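Local coordinates for protein arginine kinase (Cydia pomonella granulosis virus, PDB 6VVG) that probably acts as an ATP-dependent viral serine/threonine protein kinase, called PK-1, and binds AMP in its nucleotide pocket, at residues Val63-Ile74 with Arg155-Ser164; Val94-Val103 with Leu144-Lys153. All coordinates share one frame; numbering follows the deposited sequence. Where two conformers were deposited one is given.

Interaction 1 of 2, residues Val63-Ile74 with Arg155-Ser164. With AMP (adenosine monophosphate), chain C.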
loop_
_atom_site.group_PDB
_atom_site.type_symbol
_atom_site.label_atom_id
_atom_site.label_comp_id
_atom_site.label_asym_id
_atom_site.label_seq_id
_atom_site.Cartn_x
_atom_site.Cartn_y
_atom_site.Cartn_z
ATOM N N VAL A 63 -4.494 4.554 -2.644
ATOM C CA VAL A 63 -5.093 4.739 -3.963
ATOM C C VAL A 63 -5.569 6.177 -4.127
ATOM O O VAL A 63 -5.325 6.815 -5.157
ATOM C CB VAL A 63 -6.235 3.733 -4.186
ATOM C CG1 VAL A 63 -6.950 4.042 -5.495
ATOM C CG2 VAL A 63 -5.690 2.311 -4.189
ATOM N N HIS A 64 -6.255 6.709 -3.113
ATOM C CA HIS A 64 -6.673 8.107 -3.168
ATOM C C HIS A 64 -5.475 9.017 -3.402
ATOM O O HIS A 64 -5.485 9.862 -4.305
ATOM C CB HIS A 64 -7.383 8.509 -1.874
ATOM C CG HIS A 64 -8.732 7.890 -1.693
ATOM N ND1 HIS A 64 -9.870 8.397 -2.283
ATOM C CD2 HIS A 64 -9.129 6.817 -0.970
ATOM C CE1 HIS A 64 -10.907 7.655 -1.940
ATOM N NE2 HIS A 64 -10.485 6.689 -1.146
ATOM N N ILE A 65 -4.431 8.855 -2.587
ATOM C CA ILE A 65 -3.271 9.739 -2.665
ATOM C C ILE A 65 -2.550 9.555 -3.993
ATOM O O ILE A 65 -2.274 10.526 -4.710
ATOM C CB ILE A 65 -2.321 9.482 -1.482
ATOM C CG1 ILE A 65 -3.021 9.750 -0.150
ATOM C CG2 ILE A 65 -1.062 10.333 -1.624
ATOM C CD1 ILE A 65 -3.666 11.107 -0.045
ATOM N N LEU A 66 -2.219 8.308 -4.333
ATOM C CA LEU A 66 -1.456 8.057 -5.549
ATOM C C LEU A 66 -2.165 8.622 -6.773
ATOM O O LEU A 66 -1.516 9.127 -7.695
ATOM C CB LEU A 66 -1.222 6.558 -5.716
ATOM C CG LEU A 66 -0.206 5.915 -4.773
ATOM C CD1 LEU A 66 -0.204 4.397 -4.946
ATOM C CD2 LEU A 66 1.179 6.488 -5.009
ATOM N N MET A 67 -3.496 8.554 -6.798
ATOM C CA MET A 67 -4.280 8.990 -7.947
ATOM C C MET A 67 -4.879 10.378 -7.750
ATOM O O MET A 67 -5.847 10.733 -8.432
ATOM C CB MET A 67 -5.385 7.973 -8.234
ATOM C CG MET A 67 -4.911 6.526 -8.269
ATOM S SD MET A 67 -3.441 6.292 -9.288
ATOM C CE MET A 67 -4.051 6.825 -10.887
ATOM N N ARG A 68 -4.304 11.177 -6.850
ATOM C CA ARG A 68 -4.869 12.488 -6.544
ATOM C C ARG A 68 -5.057 13.336 -7.796
ATOM O O ARG A 68 -6.059 14.046 -7.929
ATOM C CB ARG A 68 -3.973 13.222 -5.546
ATOM N N ASN A 69 -4.110 13.274 -8.727
ATOM C CA ASN A 69 -4.115 14.143 -9.895
ATOM C C ASN A 69 -4.714 13.482 -11.131
ATOM O O ASN A 69 -4.601 14.033 -12.231
ATOM C CB ASN A 69 -2.691 14.613 -10.193
ATOM C CG ASN A 69 -2.145 15.537 -9.118
ATOM O OD1 ASN A 69 -2.842 16.435 -8.644
ATOM N ND2 ASN A 69 -0.895 15.316 -8.726
ATOM N N ASN A 70 -5.353 12.324 -10.979
ATOM C CA ASN A 70 -6.026 11.667 -12.089
ATOM C C ASN A 70 -7.493 12.062 -12.070
ATOM O O ASN A 70 -8.161 11.850 -11.045
ATOM C CB ASN A 70 -5.888 10.154 -11.986
ATOM C CG ASN A 70 -6.435 9.433 -13.201
ATOM O OD1 ASN A 70 -7.640 9.445 -13.449
ATOM N ND2 ASN A 70 -5.553 8.809 -13.968
ATOM N N PRO A 71 -8.037 12.624 -13.152
ATOM C CA PRO A 71 -9.428 13.113 -13.099
ATOM C C PRO A 71 -10.471 12.014 -12.946
ATOM O O PRO A 71 -11.635 12.333 -12.673
ATOM C CB PRO A 71 -9.605 13.857 -14.430
ATOM C CG PRO A 71 -8.517 13.348 -15.331
ATOM C CD PRO A 71 -7.383 12.908 -14.447
ATOM N N ASN A 72 -10.107 10.744 -13.108
ATOM C CA ASN A 72 -11.070 9.652 -13.048
ATOM C C ASN A 72 -11.055 8.914 -11.712
ATOM O O ASN A 72 -11.735 7.892 -11.572
ATOM C CB ASN A 72 -10.816 8.678 -14.198
ATOM C CG ASN A 72 -10.872 9.357 -15.553
ATOM O OD1 ASN A 72 -9.860 9.482 -16.243
ATOM N ND2 ASN A 72 -12.060 9.812 -15.934
ATOM N N PHE A 73 -10.302 9.409 -10.735
ATOM C CA PHE A 73 -10.334 8.923 -9.364
ATOM C C PHE A 73 -10.855 10.038 -8.464
ATOM O O PHE A 73 -11.074 11.169 -8.906
ATOM C CB PHE A 73 -8.949 8.435 -8.928
ATOM C CG PHE A 73 -8.526 7.159 -9.605
ATOM C CD1 PHE A 73 -7.863 7.190 -10.820
ATOM C CD2 PHE A 73 -8.808 5.927 -9.034
ATOM C CE1 PHE A 73 -7.476 6.020 -11.449
ATOM C CE2 PHE A 73 -8.422 4.751 -9.660
ATOM C CZ PHE A 73 -7.760 4.800 -10.871
ATOM N N ILE A 74 -11.076 9.708 -7.193
ATOM C CA ILE A 74 -11.793 10.576 -6.263
ATOM C C ILE A 74 -10.805 11.142 -5.252
ATOM O O ILE A 74 -10.076 10.389 -4.594
ATOM C CB ILE A 74 -12.939 9.817 -5.572
ATOM C CG1 ILE A 74 -13.858 9.212 -6.642
ATOM C CG2 ILE A 74 -13.703 10.733 -4.647
ATOM C CD1 ILE A 74 -15.185 8.698 -6.139
ATOM N N ARG A 155 -18.628 11.900 -17.052
ATOM C CA ARG A 155 -17.298 11.684 -16.504
ATOM C C ARG A 155 -17.313 10.400 -15.690
ATOM O O ARG A 155 -18.173 10.223 -14.820
ATOM C CB ARG A 155 -16.864 12.863 -15.632
ATOM C CG ARG A 155 -15.359 13.021 -15.507
ATOM C CD ARG A 155 -14.941 14.419 -15.033
ATOM N NE ARG A 155 -13.688 14.361 -14.284
ATOM C CZ ARG A 155 -13.432 15.072 -13.193
ATOM N NH1 ARG A 155 -14.340 15.917 -12.722
ATOM N NH2 ARG A 155 -12.263 14.940 -12.578
ATOM N N LEU A 156 -16.362 9.516 -15.975
ATOM C CA LEU A 156 -16.246 8.250 -15.271
ATOM C C LEU A 156 -15.341 8.418 -14.059
ATOM O O LEU A 156 -14.213 8.906 -14.181
ATOM C CB LEU A 156 -15.690 7.169 -16.198
ATOM C CG LEU A 156 -15.574 5.756 -15.625
ATOM C CD1 LEU A 156 -16.953 5.121 -15.507
ATOM C CD2 LEU A 156 -14.659 4.901 -16.487
ATOM N N PHE A 157 -15.839 8.014 -12.893
ATOM C CA PHE A 157 -15.055 7.997 -11.665
ATOM C C PHE A 157 -14.980 6.570 -11.142
ATOM O O PHE A 157 -16.016 5.956 -10.868
ATOM C CB PHE A 157 -15.661 8.911 -10.593
ATOM C CG PHE A 157 -15.869 10.324 -11.043
ATOM C CD1 PHE A 157 -17.030 10.687 -11.695
ATOM C CD2 PHE A 157 -14.904 11.293 -10.810
ATOM C CE1 PHE A 157 -17.230 11.988 -12.114
ATOM C CE2 PHE A 157 -15.097 12.598 -11.228
ATOM C CZ PHE A 157 -16.261 12.944 -11.882
ATOM N N VAL A 158 -13.761 6.053 -11.003
ATOM C CA VAL A 158 -13.520 4.808 -10.279
ATOM C C VAL A 158 -13.573 5.107 -8.788
ATOM O O VAL A 158 -12.972 6.082 -8.322
ATOM C CB VAL A 158 -12.164 4.204 -10.673
ATOM C CG1 VAL A 158 -12.004 2.812 -10.081
ATOM C CG2 VAL A 158 -12.014 4.177 -12.189
ATOM N N CYS A 159 -14.280 4.270 -8.030
ATOM C CA CYS A 159 -14.451 4.512 -6.604
ATOM C C CYS A 159 -14.343 3.210 -5.819
ATOM O O CYS A 159 -14.235 2.117 -6.381
ATOM C CB CYS A 159 -15.795 5.198 -6.312
ATOM S SG CYS A 159 -17.235 4.092 -6.300
ATOM N N ASP A 160 -14.369 3.358 -4.492
ATOM C CA ASP A 160 -14.294 2.253 -3.530
ATOM C C ASP A 160 -13.002 1.444 -3.693
ATOM O O ASP A 160 -12.983 0.330 -4.220
ATOM C CB ASP A 160 -15.511 1.327 -3.609
ATOM C CG ASP A 160 -15.647 0.457 -2.362
ATOM O OD1 ASP A 160 -14.673 0.396 -1.578
ATOM O OD2 ASP A 160 -16.713 -0.158 -2.155
ATOM N N TYR A 161 -11.906 2.058 -3.266
ATOM C CA TYR A 161 -10.605 1.400 -3.232
ATOM C C TYR A 161 -10.408 0.523 -1.992
ATOM O O TYR A 161 -9.267 0.186 -1.656
ATOM C CB TYR A 161 -9.507 2.461 -3.331
ATOM C CG TYR A 161 -9.897 3.622 -4.235
ATOM C CD1 TYR A 161 -10.520 3.397 -5.458
ATOM C CD2 TYR A 161 -9.656 4.938 -3.860
ATOM C CE1 TYR A 161 -10.888 4.446 -6.280
ATOM C CE2 TYR A 161 -10.013 5.992 -4.677
ATOM C CZ TYR A 161 -10.631 5.739 -5.887
ATOM O OH TYR A 161 -10.996 6.781 -6.704
ATOM N N GLY A 162 -11.496 0.106 -1.339
ATOM C CA GLY A 162 -11.393 -0.637 -0.094
ATOM C C GLY A 162 -10.923 -2.071 -0.242
ATOM O O GLY A 162 -10.515 -2.681 0.752
ATOM N N LEU A 163 -10.976 -2.629 -1.451
ATOM C CA LEU A 163 -10.482 -3.976 -1.703
ATOM C C LEU A 163 -9.197 -3.976 -2.522
ATOM O O LEU A 163 -8.788 -5.032 -3.019
ATOM C CB LEU A 163 -11.552 -4.809 -2.410
ATOM C CG LEU A 163 -12.775 -5.188 -1.574
ATOM C CD1 LEU A 163 -13.678 -6.142 -2.347
ATOM C CD2 LEU A 163 -12.374 -5.810 -0.246
ATOM N N SER A 164 -8.550 -2.820 -2.668
ATOM C CA SER A 164 -7.331 -2.716 -3.458
ATOM C C SER A 164 -6.211 -3.548 -2.842
ATOM O O SER A 164 -6.132 -3.719 -1.620
ATOM C CB SER A 164 -6.892 -1.254 -3.562
ATOM O OG SER A 164 -7.803 -0.496 -4.342
HETATM P P AMP C . -18.859 3.113 -1.996
HETATM O O1P AMP C . -19.237 1.669 -2.242
HETATM O O2P AMP C . -18.579 3.753 -3.335
HETATM O O3P AMP C . -17.760 3.138 -0.961
HETATM O "O5'" AMP C . -20.097 3.890 -1.363
HETATM C "C5'" AMP C . -21.420 3.397 -1.508
HETATM C "C4'" AMP C . -22.205 4.187 -2.528
HETATM O "O4'" AMP C . -22.177 5.602 -2.193
HETATM C "C3'" AMP C . -21.689 4.145 -3.958
HETATM O "O3'" AMP C . -22.045 2.956 -4.643
HETATM C "C2'" AMP C . -22.308 5.402 -4.551
HETATM O "O2'" AMP C . -23.691 5.210 -4.809
HETATM C "C1'" AMP C . -22.155 6.373 -3.380
HETATM N N9 AMP C . -20.865 7.083 -3.446
HETATM C C8 AMP C . -19.714 6.577 -2.995
HETATM N N7 AMP C . -18.752 7.472 -3.225
HETATM C C5 AMP C . -19.312 8.532 -3.824
HETATM C C6 AMP C . -18.772 9.716 -4.269
HETATM N N6 AMP C . -17.423 10.246 -4.255
HETATM N N1 AMP C . -19.545 10.626 -4.842
HETATM C C2 AMP C . -20.870 10.384 -4.985
HETATM N N3 AMP C . -21.406 9.220 -4.548
HETATM C C4 AMP C . -20.618 8.295 -3.968
HETATM O O HOH W 1 -12.172 4.484 -1.397
#
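The hydroxyl of Tyr161 is held from both segments: Tyr161 OH donates to Val158 O (2.6 Å) and accepts from Ile74 N (3.0 Å). Tyr161 is the middle residue of Asp160-Tyr161-Gly162, the DFG motif in variant form, and its ring packs against helix 59-66, the regulatory C-helix of the kinase fold, consistent with a DFG-in placement. Val63 presses on one face of the ring, its CG1 3.4 Å from the centroid. With that methyl anti to the backbone N (chi1 174°), the other one, CG2, is turned to Ser164 OG.

The edge of Tyr161 carrying CD2 and CE2 points into the face of His64 in an edge-to-face pair, the planes 59° apart. Both imidazole nitrogens are tied down, which fixes the ring's rotation. His64 ND1 donates almost within its ring plane to Ile74 O (3.1 Å), while a water joins NE2 to the backbone N of Tyr161. Phe73 brings CD2 up beside the tyrosine hydroxyl, and Met67 CG lies over one face of the Phe73 ring.

Farther along, Asn72 fastens the loop after the helix to strand 157-158. Val158 N donates to Asn72 O (2.8 Å), and Asn72 ND2 answers with a bond to Leu156 O (2.9 Å) that lies close to both the amide and the carbonyl plane. An Asx turn, Asn70 OD1 accepting from Asn72 N, shapes the loop just before. Arg155 NH2 adds a weak bond to Pro71 O, with Phe157 CE2 over one face of its guanidinium group.

At the nucleotide, Asp160 and Cys159 lie near the phosphate. Ile74 CD1 touches Cys159 CB at 3.6 Å and approaches adenine N6 of AMP to 3.3 Å.

Interaction 2 of 2, residues Val94-Val103 with Leu144-Lys153. With AMP (adenosine monophosphate), chain C.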
loop_
_atom_site.group_PDB
_atom_site.type_symbol
_atom_site.label_atom_id
_atom_site.label_comp_id
_atom_site.label_asym_id
_atom_site.label_seq_id
_atom_site.Cartn_x
_atom_site.Cartn_y
_atom_site.Cartn_z
ATOM N N VAL A 94 -18.835 13.299 -6.482
ATOM C CA VAL A 94 -18.570 13.482 -7.900
ATOM C C VAL A 94 -19.795 13.221 -8.770
ATOM O O VAL A 94 -19.932 13.855 -9.823
ATOM C CB VAL A 94 -17.385 12.608 -8.361
ATOM C CG1 VAL A 94 -16.096 13.036 -7.662
ATOM C CG2 VAL A 94 -17.679 11.137 -8.108
ATOM N N SER A 95 -20.680 12.307 -8.378
ATOM C CA SER A 95 -21.821 11.985 -9.224
ATOM C C SER A 95 -22.847 11.197 -8.429
ATOM O O SER A 95 -22.511 10.510 -7.459
ATOM C CB SER A 95 -21.387 11.184 -10.459
ATOM O OG SER A 95 -22.494 10.850 -11.280
ATOM N N ASP A 96 -24.101 11.301 -8.865
ATOM C CA ASP A 96 -25.204 10.563 -8.266
ATOM C C ASP A 96 -25.433 9.203 -8.913
ATOM O O ASP A 96 -26.150 8.376 -8.339
ATOM C CB ASP A 96 -26.499 11.379 -8.365
ATOM C CG ASP A 96 -26.944 11.598 -9.804
ATOM O OD1 ASP A 96 -26.140 12.129 -10.594
ATOM O OD2 ASP A 96 -28.092 11.240 -10.150
ATOM N N GLY A 97 -24.856 8.950 -10.091
ATOM C CA GLY A 97 -25.148 7.759 -10.856
ATOM C C GLY A 97 -23.939 6.848 -11.012
ATOM O O GLY A 97 -22.811 7.193 -10.642
ATOM N N ASP A 98 -24.198 5.666 -11.567
ATOM C CA ASP A 98 -23.152 4.701 -11.872
ATOM C C ASP A 98 -23.599 3.881 -13.073
ATOM O O ASP A 98 -24.728 4.009 -13.554
ATOM C CB ASP A 98 -22.841 3.806 -10.668
ATOM C CG ASP A 98 -24.063 3.077 -10.148
ATOM O OD1 ASP A 98 -24.743 2.393 -10.941
ATOM O OD2 ASP A 98 -24.340 3.180 -8.936
ATOM N N LEU A 99 -22.697 3.024 -13.554
ATOM C CA LEU A 99 -22.982 2.281 -14.776
ATOM C C LEU A 99 -24.114 1.283 -14.575
ATOM O O LEU A 99 -24.801 0.931 -15.540
ATOM C CB LEU A 99 -21.718 1.573 -15.264
ATOM C CG LEU A 99 -20.563 2.514 -15.616
ATOM C CD1 LEU A 99 -19.379 1.752 -16.202
ATOM C CD2 LEU A 99 -21.007 3.613 -16.584
ATOM N N PHE A 100 -24.339 0.827 -13.340
ATOM C CA PHE A 100 -25.455 -0.083 -13.108
ATOM C C PHE A 100 -26.789 0.598 -13.367
ATOM O O PHE A 100 -27.744 -0.051 -13.813
ATOM C CB PHE A 100 -25.431 -0.624 -11.683
ATOM C CG PHE A 100 -26.569 -1.559 -11.374
ATOM C CD1 PHE A 100 -26.562 -2.861 -11.852
ATOM C CD2 PHE A 100 -27.649 -1.139 -10.611
ATOM C CE1 PHE A 100 -27.601 -3.728 -11.570
ATOM C CE2 PHE A 100 -28.692 -2.004 -10.325
ATOM C CZ PHE A 100 -28.667 -3.299 -10.807
ATOM N N ASP A 101 -26.881 1.901 -13.084
ATOM C CA ASP A 101 -28.121 2.624 -13.342
ATOM C C ASP A 101 -28.512 2.548 -14.812
ATOM O O ASP A 101 -29.700 2.629 -15.146
ATOM C CB ASP A 101 -27.981 4.088 -12.915
ATOM C CG ASP A 101 -27.907 4.258 -11.409
ATOM O OD1 ASP A 101 -28.478 3.420 -10.681
ATOM O OD2 ASP A 101 -27.275 5.237 -10.953
ATOM N N PHE A 102 -27.534 2.393 -15.701
ATOM C CA PHE A 102 -27.789 2.403 -17.135
ATOM C C PHE A 102 -28.127 1.035 -17.697
ATOM O O PHE A 102 -28.461 0.932 -18.882
ATOM C CB PHE A 102 -26.577 2.974 -17.876
ATOM C CG PHE A 102 -26.392 4.449 -17.679
ATOM C CD1 PHE A 102 -25.760 4.935 -16.548
ATOM C CD2 PHE A 102 -26.859 5.350 -18.619
ATOM C CE1 PHE A 102 -25.594 6.295 -16.359
ATOM C CE2 PHE A 102 -26.696 6.709 -18.437
ATOM C CZ PHE A 102 -26.063 7.182 -17.306
ATOM N N VAL A 103 -28.070 -0.026 -16.886
ATOM C CA VAL A 103 -28.409 -1.355 -17.335
ATOM C C VAL A 103 -29.477 -2.025 -16.484
ATOM O O VAL A 103 -29.992 -3.079 -16.870
ATOM C CB VAL A 103 -27.161 -2.270 -17.412
ATOM C CG1 VAL A 103 -26.046 -1.588 -18.192
ATOM C CG2 VAL A 103 -26.691 -2.647 -16.011
ATOM N N LEU A 144 -19.847 -2.493 -12.010
ATOM C CA LEU A 144 -20.732 -1.397 -12.385
ATOM C C LEU A 144 -20.961 -0.437 -11.224
ATOM O O LEU A 144 -20.912 0.785 -11.390
ATOM C CB LEU A 144 -22.068 -1.957 -12.874
ATOM C CG LEU A 144 -22.025 -2.971 -14.017
ATOM C CD1 LEU A 144 -23.370 -3.642 -14.221
ATOM C CD2 LEU A 144 -21.577 -2.259 -15.283
ATOM N N GLU A 145 -21.216 -0.980 -10.035
ATOM C CA GLU A 145 -21.574 -0.152 -8.891
ATOM C C GLU A 145 -20.418 0.714 -8.403
ATOM O O GLU A 145 -20.651 1.674 -7.661
ATOM C CB GLU A 145 -22.078 -1.050 -7.760
ATOM C CG GLU A 145 -23.326 -1.862 -8.108
ATOM C CD GLU A 145 -23.020 -3.142 -8.877
ATOM O OE1 GLU A 145 -21.859 -3.328 -9.295
ATOM O OE2 GLU A 145 -23.944 -3.959 -9.071
ATOM N N ASN A 146 -19.184 0.410 -8.806
ATOM C CA ASN A 146 -18.023 1.193 -8.406
ATOM C C ASN A 146 -17.503 2.083 -9.531
ATOM O O ASN A 146 -16.373 2.577 -9.452
ATOM C CB ASN A 146 -16.911 0.270 -7.907
ATOM C CG ASN A 146 -17.223 -0.336 -6.557
ATOM O OD1 ASN A 146 -18.040 0.193 -5.806
ATOM N ND2 ASN A 146 -16.575 -1.451 -6.241
ATOM N N LEU A 147 -18.301 2.296 -10.573
ATOM C CA LEU A 147 -17.941 3.150 -11.704
ATOM C C LEU A 147 -19.030 4.217 -11.800
ATOM O O LEU A 147 -20.070 4.011 -12.432
ATOM C CB LEU A 147 -17.806 2.336 -12.985
ATOM C CG LEU A 147 -16.782 1.204 -12.854
ATOM C CD1 LEU A 147 -16.756 0.314 -14.082
ATOM C CD2 LEU A 147 -15.383 1.769 -12.577
ATOM N N LEU A 148 -18.794 5.351 -11.147
ATOM C CA LEU A 148 -19.766 6.434 -11.114
ATOM C C LEU A 148 -19.776 7.168 -12.450
ATOM O O LEU A 148 -18.729 7.371 -13.069
ATOM C CB LEU A 148 -19.443 7.399 -9.975
ATOM C CG LEU A 148 -19.074 6.763 -8.631
ATOM C CD1 LEU A 148 -18.962 7.817 -7.527
ATOM C CD2 LEU A 148 -20.079 5.680 -8.239
ATOM N N TYR A 149 -20.972 7.560 -12.890
ATOM C CA TYR A 149 -21.189 8.127 -14.216
ATOM C C TYR A 149 -22.613 8.665 -14.271
ATOM O O TYR A 149 -23.538 8.021 -13.771
ATOM C CB TYR A 149 -20.962 7.063 -15.307
ATOM C CG TYR A 149 -21.135 7.540 -16.737
ATOM C CD1 TYR A 149 -22.393 7.620 -17.316
ATOM C CD2 TYR A 149 -20.035 7.888 -17.514
ATOM C CE1 TYR A 149 -22.555 8.047 -18.621
ATOM C CE2 TYR A 149 -20.189 8.317 -18.821
ATOM C CZ TYR A 149 -21.452 8.393 -19.369
ATOM O OH TYR A 149 -21.612 8.817 -20.670
ATOM N N ASP A 150 -22.776 9.850 -14.857
ATOM C CA ASP A 150 -24.090 10.436 -15.090
ATOM C C ASP A 150 -24.104 11.028 -16.492
ATOM O O ASP A 150 -23.059 11.346 -17.061
ATOM C CB ASP A 150 -24.431 11.501 -14.039
ATOM C CG ASP A 150 -23.504 12.692 -14.094
ATOM O OD1 ASP A 150 -23.709 13.557 -14.969
ATOM O OD2 ASP A 150 -22.578 12.767 -13.258
ATOM N N ARG A 151 -25.298 11.162 -17.058
ATOM C CA ARG A 151 -25.407 11.554 -18.454
ATOM C C ARG A 151 -25.284 13.045 -18.676
ATOM O O ARG A 151 -25.410 13.505 -19.816
ATOM C CB ARG A 151 -26.732 11.084 -19.031
ATOM C CG ARG A 151 -28.045 11.629 -18.323
ATOM C CD ARG A 151 -29.190 10.691 -18.784
ATOM N NE ARG A 151 -30.519 11.252 -18.590
ATOM C CZ ARG A 151 -31.600 10.854 -19.248
ATOM N NH1 ARG A 151 -31.505 9.882 -20.142
ATOM N NH2 ARG A 151 -32.778 11.413 -18.998
ATOM N N LYS A 152 -24.998 13.811 -17.636
ATOM C CA LYS A 152 -24.706 15.229 -17.806
ATOM C C LYS A 152 -23.211 15.541 -17.797
ATOM O O LYS A 152 -22.695 16.122 -18.751
ATOM C CB LYS A 152 -25.395 16.009 -16.705
ATOM C CG LYS A 152 -25.813 17.384 -17.033
ATOM C CD LYS A 152 -24.624 18.283 -17.202
ATOM C CE LYS A 152 -24.939 19.731 -16.852
ATOM N NZ LYS A 152 -23.637 20.478 -16.833
ATOM N N LYS A 153 -22.491 15.114 -16.761
ATOM C CA LYS A 153 -21.029 15.213 -16.780
ATOM C C LYS A 153 -20.415 14.257 -17.803
ATOM O O LYS A 153 -19.455 14.608 -18.505
ATOM C CB LYS A 153 -20.485 14.913 -15.382
ATOM C CG LYS A 153 -20.706 16.021 -14.355
ATOM C CD LYS A 153 -20.732 15.455 -12.941
ATOM C CE LYS A 153 -21.800 16.135 -12.095
ATOM N NZ LYS A 153 -22.912 15.204 -11.732
HETATM P P AMP C . -18.859 3.113 -1.996
HETATM O O1P AMP C . -19.237 1.669 -2.242
HETATM O O2P AMP C . -18.579 3.753 -3.335
HETATM O O3P AMP C . -17.760 3.138 -0.961
HETATM O "O5'" AMP C . -20.097 3.890 -1.363
HETATM C "C5'" AMP C . -21.420 3.397 -1.508
HETATM C "C4'" AMP C . -22.205 4.187 -2.528
HETATM O "O4'" AMP C . -22.177 5.602 -2.193
HETATM C "C3'" AMP C . -21.689 4.145 -3.958
HETATM O "O3'" AMP C . -22.045 2.956 -4.643
HETATM C "C2'" AMP C . -22.308 5.402 -4.551
HETATM O "O2'" AMP C . -23.691 5.210 -4.809
HETATM C "C1'" AMP C . -22.155 6.373 -3.380
HETATM N N9 AMP C . -20.865 7.083 -3.446
HETATM C C8 AMP C . -19.714 6.577 -2.995
HETATM N N7 AMP C . -18.752 7.472 -3.225
HETATM C C5 AMP C . -19.312 8.532 -3.824
HETATM C C6 AMP C . -18.772 9.716 -4.269
HETATM N N6 AMP C . -17.423 10.246 -4.255
HETATM N N1 AMP C . -19.545 10.626 -4.842
HETATM C C2 AMP C . -20.870 10.384 -4.985
HETATM N N3 AMP C . -21.406 9.220 -4.548
HETATM C C4 AMP C . -20.618 8.295 -3.968
HETATM O O HOH W 2 -22.957 2.639 -6.708
#
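Val94 CG2 meets Leu148 CD1 at 3.6 Å beside the adenine of AMP, whose N1 accepts from Val94 N. Here the hinge of the kinase fold and the segment leading from it toward the large lobe pack on the end of the catalytic loop and strand 147-148. Beside the ribose, a water donates to both Asp98 OD2 and Glu145 O, at 2.7 Å each.

Leu148, beside the base, with Leu147, Tyr149 and Leu99 probably forms the large-lobe part of the catalytic spine, as in other protein kinases. Leu99 fits CD1 against Leu147 CB (3.6 Å) and CD2 against Tyr149 CB. A single bridge at Asp98 and Leu148 sets this packing: Tyr149 N donates to Gly97 O, and Leu99 N to Leu147 O (3.0 Å). Asp98 OD1 in turn receives Asp101 N, while the edge of Tyr149 points to the face of Phe102 in an offset edge-to-face pair, the planes 75° apart.

Ser95 OG receives Gly97 N in an ST turn and, anti to its own N (chi1 179°), reaches the anti lone pair of Asp150 OD2 at 2.8 Å. Four bonds hold that carboxylate: besides Ser95 OG, Lys153 NZ forms a salt bridge to OD2 from above the carboxylate plane, and OD1 takes the backbone N-H groups of Lys152 and Lys153.

From the N terminus, the chain first passes helix 59-66 and the loop that follows it, then strands 76-82 and 87-92, and reaches 94-103, which runs from the hinge into the large lobe. Helix 115-133 and the catalytic loop carry it back to 144-153, where interaction 2 closes the inner loop. After the turn between the two short strands, 155-164 returns to the C-helix region and interaction 1 closes the outer loop, with interaction 2 nested inside. Strands 147-148 and 157-158 join the two contacts as an antiparallel pair, Leu148 N facing Phe157 O at 2.9 Å. Together the two contacts join the C-helix and hinge to the catalytic loop and the Asp160-Gly162 segment, and both touch AMP.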